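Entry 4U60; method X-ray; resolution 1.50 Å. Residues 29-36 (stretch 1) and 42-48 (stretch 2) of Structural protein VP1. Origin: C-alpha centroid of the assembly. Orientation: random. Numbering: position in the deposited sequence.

Stretch 1, residues 29-36: LNTRMGQN
Stretch 2, residues 42-48: NYGYSEK

The strongest direct link between the two stretches is a backbone hydrogen bond from Gln35 N to Tyr45 O, 3.0 Å long with an N-H...O angle of 157°. A weak bond returns from Gly44 N to Gln35 O at 3.4 Å. Tyr43 CA lies 3.5 Å from Gln35 O in a CA-H...O contact.

A type II beta turn from Asn42 to Tyr45 presents these groups. Tyr45 N closes it on Asn42 O at 3.0 Å. Tyr43 has phi/psi of -57/138° and Gly44 of 82/6°. At the angles of Gly44 a CB would jam against the carbonyl O of Tyr43, so glycine suits the site. Asn42 is at 70/4°.

The register pairs Thr31 with Gly44 (CA to CA 5.8 Å), Gln35 with Tyr43 (CA to CA 5.1 Å) and Gly34 with Ser46 (CA to CA 4.1 Å). Locally, Gly34 to Asn36 runs antiparallel to Tyr43 to Tyr45. Gly34 sits at 148/-45°, where a CB would jam against the carbonyl O of Met33. An ideal CB would also lie 3.1 Å from Ser46 CA, so its absence permits the close approach. Gly34 N is held by Asn36 OD1 at 3.0 Å; Asn36 chi1 is m.

Water 1 accepts from Met33 N at 3.0 Å and weakly from Gly44 N at 3.3 Å, joining the two backbones. It lies 2.9 Å from Thr31 O and 3.0 Å from Asn36 OD1. Water 2 donates to Gly34 O at 3.0 Å and Glu47 OE2 at 3.2 Å. The m, m rotamer of Glu47 brings its end nearer stretch 1.

Tyr43 and Gln35 each have 107 Å² covered by the other stretch, out of 515 Å² in total. Tyr43 is t with chi2 of 59°. Arg32 NH1 gives a weak hydrogen bond to Tyr43 OH at 3.4 Å. The same NH1 bonds to Thr31 O at 2.9 Å. Arg32 points its CB away, but its m, m, t chain brings the guanidinium back. Asn30 CB packs 3.3 Å from Tyr43 OH, and Asn36 O approaches the ring edge at Tyr43 CE1, 3.6 Å away.

Gln35 points toward stretch 2 with chi1 t, chi2 m and chi3 81°. Its CB lies 3.4 Å from Asn42 O and its NE2 3.3 Å from Tyr43 CA. Both the aliphatic part and the amide pack on stretch 2, and OE1 and NE2 are also hydrogen-bonded just outside the stretches.

Thr31, with chi1 t, packs its methyl CG2 on the backbone of Gly44, 3.6 Å from Gly44 CA. Met33 is buried. Its CB points toward stretch 2, but the m, m chain, with chi3 of 98°, leads its end away. Its CB packs 3.4 Å from Tyr45 C and its CG 3.7 Å from Gly44 O. Ser46 is p; its CB comes 3.0 Å from Met33 O, while OG donates to Glu47 O at 2.7 Å.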

# COMPACT_ATOMS: atom_id res chain seq x y z
N LEU C 29 -8.52 22.80 -15.50
CA LEU C 29 -9.67 22.25 -16.20
C LEU C 29 -10.71 21.81 -15.18
O LEU C 29 -10.43 21.04 -14.28
CB LEU C 29 -9.26 21.06 -17.06
CG LEU C 29 -8.35 21.40 -18.25
CD1 LEU C 29 -7.86 20.12 -18.90
CD2 LEU C 29 -9.04 22.30 -19.26
N ASN C 30 -11.93 22.33 -15.35
CA ASN C 30 -13.04 21.86 -14.56
C ASN C 30 -13.54 20.51 -15.04
O ASN C 30 -13.41 20.14 -16.20
CB ASN C 30 -14.17 22.89 -14.51
CG ASN C 30 -13.96 23.92 -13.41
OD1 ASN C 30 -13.77 23.56 -12.25
ND2 ASN C 30 -13.96 25.18 -13.77
N THR C 31 -14.12 19.79 -14.09
CA THR C 31 -14.55 18.42 -14.31
C THR C 31 -15.78 18.35 -15.22
O THR C 31 -16.60 19.32 -15.28
CB THR C 31 -14.84 17.73 -12.96
OG1 THR C 31 -14.84 16.32 -13.12
CG2 THR C 31 -16.16 18.16 -12.37
N ARG C 32 -15.90 17.24 -15.95
CA ARG C 32 -17.00 17.01 -16.88
C ARG C 32 -17.70 15.69 -16.53
O ARG C 32 -17.58 14.67 -17.22
CB ARG C 32 -16.52 17.05 -18.32
CG ARG C 32 -15.81 18.35 -18.69
CD ARG C 32 -16.77 19.51 -18.65
NE ARG C 32 -16.17 20.82 -18.93
CZ ARG C 32 -16.20 21.86 -18.10
NH1 ARG C 32 -16.74 21.77 -16.88
NH2 ARG C 32 -15.70 23.03 -18.51
N MET C 33 -18.45 15.73 -15.45
CA MET C 33 -19.13 14.55 -14.96
C MET C 33 -20.49 14.28 -15.57
O MET C 33 -21.01 13.18 -15.42
CB MET C 33 -19.26 14.65 -13.45
CG MET C 33 -17.94 14.58 -12.68
SD MET C 33 -17.06 13.00 -12.85
CE MET C 33 -15.87 13.39 -14.13
N GLY C 34 -21.09 15.28 -16.21
CA GLY C 34 -22.39 15.11 -16.86
C GLY C 34 -23.21 16.38 -16.83
O GLY C 34 -23.85 16.74 -17.82
N GLN C 35 -23.25 17.04 -15.68
CA GLN C 35 -23.83 18.37 -15.58
C GLN C 35 -22.64 19.32 -15.66
O GLN C 35 -21.94 19.56 -14.67
CB GLN C 35 -24.62 18.49 -14.30
CG GLN C 35 -25.58 19.66 -14.20
CD GLN C 35 -25.07 20.93 -14.83
OE1 GLN C 35 -25.15 21.12 -16.07
NE2 GLN C 35 -24.58 21.84 -13.98
N ASN C 36 -22.40 19.82 -16.86
CA ASN C 36 -21.17 20.55 -17.18
C ASN C 36 -21.39 22.05 -17.36
O ASN C 36 -20.46 22.76 -17.76
CB ASN C 36 -20.54 19.93 -18.43
CG ASN C 36 -20.26 18.45 -18.23
OD1 ASN C 36 -20.11 17.99 -17.09
ND2 ASN C 36 -20.20 17.71 -19.31
N ASN C 42 -26.06 20.97 -9.41
CA ASN C 42 -25.42 19.71 -9.82
C ASN C 42 -24.14 19.86 -10.67
O ASN C 42 -23.60 18.86 -11.11
CB ASN C 42 -26.35 18.78 -10.64
CG ASN C 42 -27.43 18.12 -9.82
OD1 ASN C 42 -27.45 18.21 -8.59
ND2 ASN C 42 -28.34 17.43 -10.51
N TYR C 43 -23.66 21.07 -10.89
CA TYR C 43 -22.39 21.25 -11.60
C TYR C 43 -21.28 20.51 -10.87
O TYR C 43 -21.19 20.54 -9.64
CB TYR C 43 -22.03 22.71 -11.67
CG TYR C 43 -20.72 23.03 -12.36
CD1 TYR C 43 -20.51 22.65 -13.67
CD2 TYR C 43 -19.73 23.78 -11.72
CE1 TYR C 43 -19.34 23.00 -14.33
CE2 TYR C 43 -18.56 24.11 -12.38
CZ TYR C 43 -18.38 23.73 -13.69
OH TYR C 43 -17.24 24.06 -14.40
N GLY C 44 -20.43 19.86 -11.63
CA GLY C 44 -19.36 19.04 -11.07
C GLY C 44 -19.77 17.65 -10.64
O GLY C 44 -18.97 16.95 -10.03
N TYR C 45 -21.01 17.29 -10.94
CA TYR C 45 -21.56 15.97 -10.68
C TYR C 45 -22.22 15.48 -11.95
O TYR C 45 -22.59 16.28 -12.82
CB TYR C 45 -22.63 15.98 -9.60
CG TYR C 45 -22.21 16.36 -8.17
CD1 TYR C 45 -22.07 17.68 -7.79
CD2 TYR C 45 -22.02 15.38 -7.21
CE1 TYR C 45 -21.72 18.03 -6.49
CE2 TYR C 45 -21.67 15.70 -5.91
CZ TYR C 45 -21.51 17.02 -5.54
OH TYR C 45 -21.20 17.36 -4.25
N SER C 46 -22.42 14.17 -12.07
CA SER C 46 -23.30 13.65 -13.11
C SER C 46 -24.76 13.82 -12.69
O SER C 46 -25.08 14.13 -11.52
CB SER C 46 -23.02 12.18 -13.36
OG SER C 46 -23.49 11.38 -12.30
N GLU C 47 -25.65 13.64 -13.66
CA GLU C 47 -27.04 13.37 -13.36
C GLU C 47 -27.12 12.01 -12.66
O GLU C 47 -26.14 11.22 -12.69
CB GLU C 47 -27.87 13.36 -14.64
CG GLU C 47 -27.86 14.68 -15.38
CD GLU C 47 -28.48 15.82 -14.60
OE1 GLU C 47 -29.47 15.61 -13.86
OE2 GLU C 47 -28.04 16.97 -14.79
N LYS C 48 -28.27 11.73 -12.06
CA LYS C 48 -28.47 10.43 -11.39
C LYS C 48 -28.15 9.26 -12.31
O LYS C 48 -28.62 9.19 -13.45
CB LYS C 48 -29.90 10.31 -10.86
CG LYS C 48 -30.17 11.21 -9.68
CD LYS C 48 -31.63 11.23 -9.28
CE LYS C 48 -31.90 12.38 -8.32
NZ LYS C 48 -33.33 12.49 -7.99
O HOH W 1 -19.15 18.44 -14.28
O HOH W 2 -26.79 17.28 -17.73